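Local structure of cytokinin riboside 5'-monophosphate phosphoribohydrolase (Corynebacterium glutamicum, 5ZBL) at residues Thr9-Gly18 with Asp108-Thr119; Ala38-Gly49 with Phe62-Ile73. The protein is a LOG-type protein of the SLOG clan, built on a parallel, Rossmann-like beta sheet flanked by helices. All coordinates share one frame; numbering follows the deposited sequence.

Overall arrangement
Both contacts pair parallel strands of one sheet, and they show how such pairings change with position. Interaction 1 lies about 1 Å from the centre of the chain (centre to centre), where 12-16 meets 110-112; interaction 2 lies about 11 Å out, where 44-47 meets 69-74. The two are joined directly, since strands 12-16 and 44-47 are neighbours, with probable hydrogen bonds between Val-13 and Val-46 and between Val-15 and Val-46. Both are largely buried. Interaction 1 adds a salt bridge at one end and a phosphate-holding loop at the other, whereas interaction 2 adds helix-end packing and, toward solvent, a carboxylate capturing a backbone N-H.

Interaction 1: residues Thr9-Gly18 with Asp108-Thr119. With PO4 (phosphate ion), chain G.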
# COMPACT_ATOMS: atom_id res chain seq x y z
N THR A 9 17.00 5.86 19.54
CA THR A 9 18.00 6.06 18.49
C THR A 9 17.79 5.06 17.38
O THR A 9 17.04 4.07 17.50
CB THR A 9 19.46 5.95 19.04
OG1 THR A 9 19.63 4.72 19.77
CG2 THR A 9 19.78 7.15 19.93
N LEU A 10 18.51 5.31 16.30
CA LEU A 10 18.43 4.50 15.12
C LEU A 10 19.39 3.32 15.22
O LEU A 10 20.51 3.38 14.73
CB LEU A 10 18.74 5.38 13.90
CG LEU A 10 18.39 4.71 12.57
CD1 LEU A 10 16.88 4.73 12.38
CD2 LEU A 10 19.08 5.38 11.42
N GLN A 11 18.93 2.23 15.82
CA GLN A 11 19.72 0.99 15.95
C GLN A 11 19.31 -0.07 14.92
O GLN A 11 20.15 -0.87 14.48
CB GLN A 11 19.60 0.46 17.38
CG GLN A 11 19.87 1.58 18.39
CD GLN A 11 20.29 1.10 19.75
OE1 GLN A 11 19.69 0.20 20.31
NE2 GLN A 11 21.32 1.73 20.31
N ARG A 12 18.05 -0.04 14.50
CA ARG A 12 17.59 -0.93 13.45
C ARG A 12 16.83 -0.17 12.42
O ARG A 12 16.09 0.76 12.74
CB ARG A 12 16.72 -2.01 14.03
CG ARG A 12 17.51 -3.12 14.73
CD ARG A 12 16.79 -3.60 15.97
NE ARG A 12 16.69 -2.48 16.92
CZ ARG A 12 15.74 -2.32 17.84
NH1 ARG A 12 14.75 -3.21 17.97
NH2 ARG A 12 15.78 -1.24 18.63
N VAL A 13 17.00 -0.58 11.17
CA VAL A 13 16.11 -0.13 10.12
C VAL A 13 15.35 -1.27 9.52
O VAL A 13 15.92 -2.34 9.18
CB VAL A 13 16.82 0.62 8.97
CG1 VAL A 13 17.36 1.96 9.47
CG2 VAL A 13 17.87 -0.27 8.28
N THR A 14 14.05 -1.01 9.32
CA THR A 14 13.16 -1.98 8.69
C THR A 14 13.20 -1.65 7.23
O THR A 14 12.97 -0.51 6.86
CB THR A 14 11.73 -1.88 9.26
OG1 THR A 14 11.76 -2.27 10.62
CG2 THR A 14 10.76 -2.80 8.54
N VAL A 15 13.52 -2.63 6.42
CA VAL A 15 13.68 -2.37 5.00
C VAL A 15 12.63 -3.05 4.15
O VAL A 15 12.40 -4.24 4.29
CB VAL A 15 15.08 -2.74 4.51
CG1 VAL A 15 15.21 -2.47 3.01
CG2 VAL A 15 16.09 -1.88 5.26
N PHE A 16 11.96 -2.28 3.29
CA PHE A 16 10.99 -2.86 2.35
C PHE A 16 11.65 -2.89 0.98
O PHE A 16 12.16 -1.83 0.52
CB PHE A 16 9.73 -2.00 2.25
CG PHE A 16 9.08 -1.66 3.57
CD1 PHE A 16 8.91 -2.62 4.56
CD2 PHE A 16 8.54 -0.39 3.78
CE1 PHE A 16 8.29 -2.30 5.76
CE2 PHE A 16 7.88 -0.09 4.98
CZ PHE A 16 7.77 -1.03 5.97
N THR A 17 11.63 -4.04 0.31
CA THR A 17 12.20 -4.11 -1.02
C THR A 17 11.71 -5.31 -1.83
O THR A 17 11.11 -6.22 -1.33
CB THR A 17 13.73 -4.12 -0.92
OG1 THR A 17 14.32 -3.93 -2.21
CG2 THR A 17 14.24 -5.40 -0.26
N GLY A 18 11.93 -5.26 -3.13
CA GLY A 18 11.42 -6.33 -4.02
C GLY A 18 11.88 -7.76 -3.80
O GLY A 18 13.01 -8.02 -3.35
N ASP A 108 13.59 1.03 14.10
CA ASP A 108 13.59 2.39 14.62
C ASP A 108 13.29 3.35 13.53
O ASP A 108 13.11 4.53 13.78
CB ASP A 108 14.92 2.70 15.30
CG ASP A 108 15.14 1.83 16.58
OD1 ASP A 108 14.34 1.96 17.57
OD2 ASP A 108 16.09 0.99 16.56
N GLY A 109 13.19 2.83 12.30
CA GLY A 109 12.98 3.62 11.10
C GLY A 109 12.75 2.69 9.91
O GLY A 109 12.99 1.48 10.03
N PHE A 110 12.30 3.27 8.80
CA PHE A 110 11.84 2.54 7.62
C PHE A 110 12.56 3.06 6.38
O PHE A 110 12.70 4.28 6.21
CB PHE A 110 10.35 2.76 7.44
CG PHE A 110 9.52 2.23 8.58
CD1 PHE A 110 9.31 0.87 8.72
CD2 PHE A 110 8.95 3.09 9.50
CE1 PHE A 110 8.56 0.38 9.78
CE2 PHE A 110 8.19 2.61 10.56
CZ PHE A 110 8.02 1.26 10.71
N ILE A 111 13.03 2.14 5.54
CA ILE A 111 13.57 2.45 4.23
C ILE A 111 12.81 1.61 3.19
O ILE A 111 12.62 0.41 3.34
CB ILE A 111 15.04 2.09 4.14
CG1 ILE A 111 15.86 2.90 5.17
CG2 ILE A 111 15.65 2.41 2.78
CD1 ILE A 111 17.30 2.39 5.28
N ALA A 112 12.37 2.28 2.12
CA ALA A 112 11.77 1.61 1.01
C ALA A 112 12.76 1.73 -0.15
O ALA A 112 13.14 2.86 -0.55
CB ALA A 112 10.39 2.19 0.69
N MET A 113 13.22 0.57 -0.61
CA MET A 113 14.09 0.45 -1.75
C MET A 113 13.21 0.08 -2.93
O MET A 113 12.05 -0.26 -2.76
CB MET A 113 15.12 -0.65 -1.51
CG MET A 113 15.96 -0.51 -0.22
SD MET A 113 17.56 -1.38 -0.29
CE MET A 113 17.10 -2.98 -0.94
N PRO A 114 13.77 0.09 -4.14
CA PRO A 114 12.98 -0.38 -5.26
C PRO A 114 12.34 -1.74 -5.00
O PRO A 114 12.89 -2.59 -4.30
CB PRO A 114 14.02 -0.52 -6.37
CG PRO A 114 14.98 0.60 -6.05
CD PRO A 114 15.10 0.56 -4.57
N GLY A 115 11.16 -1.91 -5.57
CA GLY A 115 10.41 -3.14 -5.43
C GLY A 115 9.08 -2.97 -6.11
O GLY A 115 8.82 -1.96 -6.73
N GLY A 116 8.26 -4.00 -5.95
CA GLY A 116 6.95 -4.09 -6.54
C GLY A 116 5.83 -3.67 -5.61
O GLY A 116 6.01 -2.80 -4.73
N ALA A 117 4.68 -4.31 -5.82
CA ALA A 117 3.44 -3.96 -5.14
C ALA A 117 3.51 -4.14 -3.63
O ALA A 117 3.00 -3.31 -2.88
CB ALA A 117 2.29 -4.78 -5.71
N GLY A 118 4.10 -5.25 -3.20
CA GLY A 118 4.33 -5.53 -1.77
C GLY A 118 5.11 -4.44 -1.08
O GLY A 118 4.82 -4.08 0.07
N THR A 119 6.10 -3.91 -1.78
CA THR A 119 6.96 -2.88 -1.21
C THR A 119 6.18 -1.57 -1.07
O THR A 119 6.23 -0.91 -0.04
CB THR A 119 8.28 -2.75 -2.06
OG1 THR A 119 9.01 -4.00 -2.01
CG2 THR A 119 9.15 -1.59 -1.56
P PO4 G . 7.24 -7.11 -3.90
O1 PO4 G . 8.17 -7.71 -4.91
O2 PO4 G . 7.19 -8.02 -2.69
O3 PO4 G . 7.77 -5.77 -3.45
O4 PO4 G . 5.90 -7.00 -4.53
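Asp-108 turns its CG back beside its own backbone N (chi1 -65°), and Arg-12 doubles over at chi2 and chi3, so that carboxylate and guanidinium meet with their planes 77° apart. A salt bridge joins Arg-12 NH2 to Asp-108 OD2 at 3.1 Å. The same oxygen accepts Arg-12 N on its anti lone pair (3.0 Å) and Gln-11 N from above the carboxylate plane (3.2 Å); two backbone N-H groups and the guanidinium thus converge on OD2, which probably favours the charged carboxylate. From here the strands run parallel, Thr-14 N, Ile-111 N, Phe-16 N and Met-113 N bonding alternately across. Phe-16 and Phe-110 share one face of the sheet, nearly parallel but slid apart, with Phe-16 CZ 3.7 Å from Phe-110 CD1; helix 117-130 covers both. Strands 12-16 and 110-112 flank the topological switch point of a Rossmann-like sheet. Beyond it comes the PGGxGT segment of the LOG family, starting at Pro-114. Thr-17 OG1, swung anti to its N (chi1 -169°), reaches Pro-114 O at 2.9 Å, and Gly-18 N shares that acceptor at 3.1 Å. At the helix N-terminus, Gly-118 N meets phosphate O4 (2.8 Å), while Thr-119 OG1 and Ser-19 N also bind the ion.

Interaction 2: residues Ala38-Gly49 with Phe62-Ile73; sequences AVDRGIDLVYGG and FLESGGEAFGVI
Leu-45 lays its CB squarely over the Phe-62 ring, 3.6 Å from the centroid and 6° off the normal, a CH-pi contact that marks the tight heart of this interface. The two side chains cross at about a right angle. Around the rest of the ring, Val-39 CG2 comes to 3.5 Å from Phe-62 CD2, Ala-38 CB packs against CZ, and Ile-43 O lies at the edge in the ring plane. Phe-62 is thus wedged between helix 25-40 and the strand that follows it. Alongside, the strands zip together through Leu-45 N, Phe-70 N, Tyr-47 N and Val-72 N; the shortest of these bonds joins Phe-70 N to Leu-45 O at 2.7 Å. At the buried C-terminal end of the strands, Gly-48 O and Val-72 O lie close as two acceptors, and Arg-99 donates to both.

The solvent side is looser and more polar. Asp-44, its CG anti to the carbonyl carbon (chi1 -66°), accepts Glu-68 N on OD1 at 3.0 Å, the donor standing well above the carboxylate plane. Its OD2 lies 3.9 Å from Glu-68 OE2, a like-charge approach that may be eased by the N-H on OD1 and by solvent. Strand 44-47, helix 53-64 and strand 69-74 together form the beta-alpha-beta crossover of Rossmann-like folds, with Phe-62 packing the end of the helix onto the sheet.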
# COMPACT_ATOMS: atom_id res chain seq x y z
N ALA A 38 25.15 1.11 6.55
CA ALA A 38 24.37 0.94 7.78
C ALA A 38 25.16 0.17 8.84
O ALA A 38 25.18 0.59 9.99
CB ALA A 38 23.02 0.26 7.49
N VAL A 39 25.79 -0.93 8.44
CA VAL A 39 26.57 -1.76 9.38
C VAL A 39 27.75 -0.95 9.90
O VAL A 39 28.00 -0.92 11.11
CB VAL A 39 27.04 -3.12 8.78
CG1 VAL A 39 27.89 -3.89 9.78
CG2 VAL A 39 25.85 -4.01 8.44
N ASP A 40 28.43 -0.21 9.04
CA ASP A 40 29.53 0.65 9.50
C ASP A 40 29.11 1.65 10.55
O ASP A 40 29.95 2.11 11.32
CB ASP A 40 30.16 1.43 8.35
CG ASP A 40 31.14 0.62 7.54
OD1 ASP A 40 31.34 -0.59 7.84
OD2 ASP A 40 31.70 1.20 6.59
N ARG A 41 27.84 2.04 10.57
CA ARG A 41 27.33 2.94 11.61
C ARG A 41 26.70 2.20 12.79
O ARG A 41 26.04 2.81 13.62
CB ARG A 41 26.33 3.94 11.02
CG ARG A 41 26.96 4.98 10.07
CD ARG A 41 25.97 5.39 8.97
NE ARG A 41 26.05 6.77 8.46
CZ ARG A 41 27.05 7.28 7.74
NH1 ARG A 41 28.15 6.58 7.47
NH2 ARG A 41 26.96 8.55 7.31
N GLY A 42 26.92 0.89 12.89
CA GLY A 42 26.27 0.12 13.93
C GLY A 42 24.77 -0.16 13.76
O GLY A 42 24.10 -0.50 14.74
N ILE A 43 24.24 -0.06 12.53
CA ILE A 43 22.82 -0.25 12.31
C ILE A 43 22.51 -1.65 11.73
O ILE A 43 23.17 -2.08 10.77
CB ILE A 43 22.28 0.85 11.40
CG1 ILE A 43 22.43 2.23 12.08
CG2 ILE A 43 20.84 0.53 10.99
CD1 ILE A 43 22.19 3.40 11.14
N ASP A 44 21.50 -2.34 12.29
CA ASP A 44 21.06 -3.65 11.80
C ASP A 44 19.75 -3.67 11.01
O ASP A 44 18.98 -2.71 11.01
CB ASP A 44 20.99 -4.61 12.98
CG ASP A 44 22.39 -4.90 13.57
OD1 ASP A 44 23.37 -5.10 12.78
OD2 ASP A 44 22.47 -4.90 14.81
N LEU A 45 19.52 -4.79 10.35
CA LEU A 45 18.42 -5.01 9.39
C LEU A 45 17.20 -5.71 10.00
O LEU A 45 17.31 -6.77 10.62
CB LEU A 45 18.92 -5.85 8.20
CG LEU A 45 17.89 -6.27 7.13
CD1 LEU A 45 17.19 -5.04 6.57
CD2 LEU A 45 18.53 -7.03 5.99
N VAL A 46 16.04 -5.13 9.81
CA VAL A 46 14.80 -5.85 10.02
C VAL A 46 14.15 -5.86 8.65
O VAL A 46 14.03 -4.79 8.02
CB VAL A 46 13.88 -5.15 10.98
CG1 VAL A 46 12.63 -5.98 11.17
CG2 VAL A 46 14.58 -4.92 12.33
N TYR A 47 13.74 -7.03 8.20
CA TYR A 47 13.09 -7.15 6.88
C TYR A 47 12.16 -8.36 6.86
O TYR A 47 12.01 -9.06 7.86
CB TYR A 47 14.13 -7.18 5.75
CG TYR A 47 14.68 -8.55 5.43
CD1 TYR A 47 15.17 -9.38 6.44
CD2 TYR A 47 14.73 -9.02 4.13
CE1 TYR A 47 15.64 -10.64 6.16
CE2 TYR A 47 15.21 -10.29 3.85
CZ TYR A 47 15.64 -11.10 4.87
OH TYR A 47 16.15 -12.35 4.59
N GLY A 48 11.50 -8.58 5.72
CA GLY A 48 10.47 -9.57 5.62
C GLY A 48 10.93 -11.00 5.47
O GLY A 48 10.08 -11.87 5.23
N GLY A 49 12.23 -11.29 5.59
CA GLY A 49 12.75 -12.68 5.64
C GLY A 49 12.99 -13.52 4.37
O GLY A 49 13.25 -14.75 4.44
N PHE A 62 24.16 -7.32 4.72
CA PHE A 62 24.27 -6.90 6.13
C PHE A 62 25.05 -8.00 6.86
O PHE A 62 25.94 -7.73 7.68
CB PHE A 62 22.91 -6.72 6.82
CG PHE A 62 22.35 -5.32 6.81
CD1 PHE A 62 21.63 -4.84 5.73
CD2 PHE A 62 22.41 -4.53 7.96
CE1 PHE A 62 21.05 -3.58 5.76
CE2 PHE A 62 21.84 -3.26 7.98
CZ PHE A 62 21.13 -2.81 6.88
N LEU A 63 24.66 -9.23 6.57
CA LEU A 63 25.33 -10.39 7.15
C LEU A 63 26.82 -10.39 6.80
O LEU A 63 27.66 -10.38 7.69
CB LEU A 63 24.67 -11.69 6.70
CG LEU A 63 23.29 -11.95 7.30
CD1 LEU A 63 22.73 -13.21 6.65
CD2 LEU A 63 23.32 -12.06 8.83
N GLU A 64 27.12 -10.31 5.50
CA GLU A 64 28.49 -10.40 5.04
C GLU A 64 29.39 -9.23 5.39
O GLU A 64 30.57 -9.37 5.24
CB GLU A 64 28.53 -10.63 3.53
CG GLU A 64 28.08 -12.02 3.18
CD GLU A 64 27.77 -12.22 1.72
OE1 GLU A 64 28.15 -11.36 0.89
OE2 GLU A 64 27.20 -13.28 1.41
N SER A 65 28.83 -8.09 5.81
CA SER A 65 29.61 -6.97 6.35
C SER A 65 29.83 -7.05 7.86
O SER A 65 30.43 -6.13 8.42
CB SER A 65 28.91 -5.64 6.08
OG SER A 65 28.33 -5.55 4.81
N GLY A 66 29.33 -8.08 8.54
CA GLY A 66 29.48 -8.18 10.00
C GLY A 66 28.29 -7.74 10.83
O GLY A 66 28.39 -7.66 12.05
N GLY A 67 27.15 -7.49 10.18
CA GLY A 67 25.92 -7.11 10.89
C GLY A 67 24.96 -8.24 11.14
O GLY A 67 25.18 -9.35 10.70
N GLU A 68 23.90 -7.94 11.87
CA GLU A 68 22.82 -8.90 12.14
C GLU A 68 21.62 -8.55 11.23
O GLU A 68 21.35 -7.39 10.95
CB GLU A 68 22.43 -8.86 13.62
CG GLU A 68 23.58 -9.10 14.62
CD GLU A 68 23.26 -8.66 16.05
OE1 GLU A 68 22.19 -9.01 16.56
OE2 GLU A 68 24.09 -7.96 16.68
N ALA A 69 20.91 -9.56 10.77
CA ALA A 69 19.73 -9.39 9.96
C ALA A 69 18.58 -10.15 10.61
O ALA A 69 18.65 -11.37 10.79
CB ALA A 69 19.99 -9.88 8.54
N PHE A 70 17.52 -9.42 10.97
CA PHE A 70 16.29 -10.04 11.50
C PHE A 70 15.15 -10.10 10.49
O PHE A 70 14.74 -9.09 9.93
CB PHE A 70 15.84 -9.29 12.75
CG PHE A 70 16.89 -9.28 13.80
CD1 PHE A 70 17.01 -10.35 14.70
CD2 PHE A 70 17.79 -8.24 13.89
CE1 PHE A 70 17.99 -10.36 15.68
CE2 PHE A 70 18.78 -8.24 14.87
CZ PHE A 70 18.87 -9.30 15.76
N GLY A 71 14.65 -11.30 10.28
CA GLY A 71 13.54 -11.53 9.35
C GLY A 71 12.25 -11.81 10.11
O GLY A 71 12.28 -12.39 11.19
N VAL A 72 11.13 -11.39 9.51
CA VAL A 72 9.77 -11.62 10.00
C VAL A 72 8.94 -12.12 8.79
O VAL A 72 8.74 -11.41 7.81
CB VAL A 72 9.15 -10.35 10.64
CG1 VAL A 72 7.83 -10.66 11.34
CG2 VAL A 72 10.11 -9.76 11.66
N ILE A 73 8.47 -13.37 8.90
CA ILE A 73 7.79 -14.09 7.86
C ILE A 73 6.58 -14.78 8.46
O ILE A 73 6.46 -14.85 9.67
CB ILE A 73 8.79 -15.08 7.23
CG1 ILE A 73 8.31 -15.56 5.86
CG2 ILE A 73 9.07 -16.26 8.16
CD1 ILE A 73 9.42 -16.16 5.03